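Catalase (Corynebacterium glutamicum atcc 13032, PDB 4B7F) catalyses the breakdown of hydrogen peroxide to water and molecular oxygen as a haem-dependent enzyme of the catalase family. Local coordinates at the interface of chains A and B. Residues are numbered along the deposited sequence; one frame, centred on the assembly and turned at random. Chains: chain A/B, Catalase.

The interface of chains A and B. Residues chain A 375-377, 394, 403-404; chain B 15, 18-21.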
loop_
_atom_site.group_PDB
_atom_site.type_symbol
_atom_site.label_atom_id
_atom_site.label_comp_id
_atom_site.label_asym_id
_atom_site.label_seq_id
_atom_site.Cartn_x
_atom_site.Cartn_y
_atom_site.Cartn_z
ATOM N N GLU A 375 3.542 -19.462 -20.963
ATOM C CA GLU A 375 2.341 -18.827 -20.433
ATOM C C GLU A 375 2.005 -19.406 -19.058
ATOM O O GLU A 375 2.147 -20.608 -18.826
ATOM C CB GLU A 375 1.155 -19.027 -21.388
ATOM C CG GLU A 375 1.335 -18.384 -22.764
ATOM C CD GLU A 375 1.114 -16.882 -22.741
ATOM O OE1 GLU A 375 0.575 -16.369 -21.740
ATOM O OE2 GLU A 375 1.477 -16.205 -23.726
ATOM N N VAL A 376 1.559 -18.550 -18.142
ATOM C CA VAL A 376 1.157 -19.011 -16.818
ATOM C C VAL A 376 -0.321 -19.353 -16.858
ATOM O O VAL A 376 -1.134 -18.561 -17.344
ATOM C CB VAL A 376 1.390 -17.918 -15.747
ATOM C CG1 VAL A 376 0.695 -18.289 -14.423
ATOM C CG2 VAL A 376 2.876 -17.688 -15.553
ATOM N N ASN A 377 -0.668 -20.536 -16.361
ATOM C CA ASN A 377 -2.055 -20.990 -16.376
ATOM C C ASN A 377 -2.525 -21.108 -14.943
ATOM O O ASN A 377 -2.277 -22.120 -14.274
ATOM C CB ASN A 377 -2.199 -22.331 -17.116
ATOM C CG ASN A 377 -3.661 -22.733 -17.329
ATOM O OD1 ASN A 377 -4.565 -21.900 -17.244
ATOM N ND2 ASN A 377 -3.896 -24.015 -17.594
ATOM N N GLU A 394 -12.964 -17.224 -19.291
ATOM C CA GLU A 394 -12.405 -18.455 -18.761
ATOM C C GLU A 394 -12.823 -18.594 -17.303
ATOM O O GLU A 394 -13.050 -17.589 -16.617
ATOM C CB GLU A 394 -10.877 -18.475 -18.902
ATOM C CG GLU A 394 -10.405 -18.718 -20.335
ATOM C CD GLU A 394 -10.783 -20.098 -20.843
ATOM O OE1 GLU A 394 -10.192 -21.091 -20.360
ATOM O OE2 GLU A 394 -11.666 -20.193 -21.719
ATOM N N ASP A 403 -12.325 -26.213 -20.155
ATOM C CA ASP A 403 -11.062 -26.823 -20.573
ATOM C C ASP A 403 -9.807 -26.260 -19.917
ATOM O O ASP A 403 -8.716 -26.757 -20.175
ATOM C CB ASP A 403 -10.891 -26.707 -22.090
ATOM C CG ASP A 403 -11.982 -27.409 -22.856
ATOM O OD1 ASP A 403 -12.223 -28.609 -22.591
ATOM O OD2 ASP A 403 -12.604 -26.748 -23.714
ATOM N N LYS A 404 -9.945 -25.230 -19.091
ATOM C CA LYS A 404 -8.767 -24.583 -18.499
ATOM C C LYS A 404 -7.850 -25.567 -17.737
ATOM O O LYS A 404 -6.616 -25.507 -17.861
ATOM C CB LYS A 404 -9.186 -23.397 -17.617
ATOM C CG LYS A 404 -8.023 -22.610 -17.031
ATOM C CD LYS A 404 -8.518 -21.304 -16.409
ATOM C CE LYS A 404 -7.470 -20.687 -15.479
ATOM N NZ LYS A 404 -6.287 -20.157 -16.215
ATOM N N ARG B 15 -4.476 -12.800 -22.079
ATOM C CA ARG B 15 -3.801 -14.068 -22.372
ATOM C C ARG B 15 -4.542 -14.835 -23.452
ATOM O O ARG B 15 -5.749 -14.662 -23.611
ATOM C CB ARG B 15 -3.771 -14.967 -21.130
ATOM C CG ARG B 15 -2.902 -14.470 -19.975
ATOM C CD ARG B 15 -2.637 -15.601 -18.991
ATOM N NE ARG B 15 -1.737 -15.176 -17.919
ATOM C CZ ARG B 15 -2.141 -14.742 -16.731
ATOM N NH1 ARG B 15 -3.441 -14.700 -16.444
ATOM N NH2 ARG B 15 -1.243 -14.360 -15.827
ATOM N N LEU B 18 -5.848 -21.111 -22.551
ATOM C CA LEU B 18 -4.913 -22.153 -22.142
ATOM C C LEU B 18 -5.658 -23.400 -21.676
ATOM O O LEU B 18 -6.773 -23.316 -21.169
ATOM C CB LEU B 18 -4.018 -21.646 -21.013
ATOM C CG LEU B 18 -3.197 -20.394 -21.318
ATOM C CD1 LEU B 18 -2.514 -19.851 -20.062
ATOM C CD2 LEU B 18 -2.173 -20.701 -22.394
ATOM N N SER B 19 -5.031 -24.556 -21.848
ATOM C CA SER B 19 -5.630 -25.811 -21.423
ATOM C C SER B 19 -4.533 -26.745 -20.955
ATOM O O SER B 19 -3.353 -26.405 -21.016
ATOM C CB SER B 19 -6.405 -26.443 -22.578
ATOM O OG SER B 19 -5.537 -26.724 -23.662
ATOM N N GLY B 20 -4.920 -27.925 -20.483
ATOM C CA GLY B 20 -3.949 -28.908 -20.042
ATOM C C GLY B 20 -3.906 -28.980 -18.532
ATOM O O GLY B 20 -4.834 -29.489 -17.891
ATOM N N ASN B 21 -2.817 -28.482 -17.958
ATOM C CA ASN B 21 -2.692 -28.412 -16.514
ATOM C C ASN B 21 -2.347 -26.988 -16.114
ATOM O O ASN B 21 -1.846 -26.209 -16.926
ATOM C CB ASN B 21 -1.623 -29.383 -16.016
ATOM C CG ASN B 21 -1.943 -30.826 -16.360
ATOM O OD1 ASN B 21 -1.046 -31.622 -16.657
ATOM N ND2 ASN B 21 -3.228 -31.170 -16.331
HETATM O O HOH W 1 0.615 -15.998 -19.235
HETATM O O HOH W 2 -7.563 -20.329 -20.536
#
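Loop meets loop here: B:Arg15 and the stretch B:Leu18 to B:Asn21, from the N-terminal arm of chain B after helix 7-10, run against the chain A loops that carry A:Glu375 to A:Asn377, A:Glu394 and A:Asp403 to A:Lys404. B:Leu18 is the main apolar contact, with 88 Å² hidden by chain A. Its first torsion (chi1 -58°) sets CG beside the backbone N and aims the methyls at A:Glu375 and A:Val376. Both methyls reach A:Glu375 CB, B:Leu18 CD2 at 3.9 Å, with CD1 turned further towards the backbone oxygen of A:Val376 and A:Asn377 CB. The side chains of A:Asn377 and B:Leu18 run antiparallel alongside one another, with the leucine CB beside the amide carbon CG.

That amide is held at both ends. Within chain A, A:Lys404 NZ donates to A:Asn377 OD1 (2.7 Å), with a C=O...N angle of 161°. A:Asn377 ND2 gives one N-H to A:Lys404 O, close to the amide plane, and also bonds across the interface to B:Asn21 O (3.1 Å), lying 62° out of that carbonyl's plane and so off its lone pairs. With the lysine fixing OD1 and the A:Lys404 backbone carbonyl accepting from A:Asn377 ND2, rotation of the amide should be restricted and its nitrogen presented to chain B.

Two waters extend the contact. Water 1 lies at the guanidinium edge of B:Arg15, in plane, 2.8 Å from B:Arg15 NE, and also meets A:Val376 N and the carboxylate oxygen A:Glu375 OE1. It thus links B:Arg15 NE and A:Glu375 OE1, which stand 4.6 Å apart, without a direct salt bridge. Water 2 joins A:Glu394 OE1 (2.7 Å) to B:Leu18 N (2.8 Å), tying the arm's backbone to a side chain of chain A.

The patch belongs to a two-fold interface within the deposited tetramer, recurring with the chains exchanged; such arm exchange is typical of catalases, and here the N-terminal arm lies across loops that follow 3-10 helix 368-370.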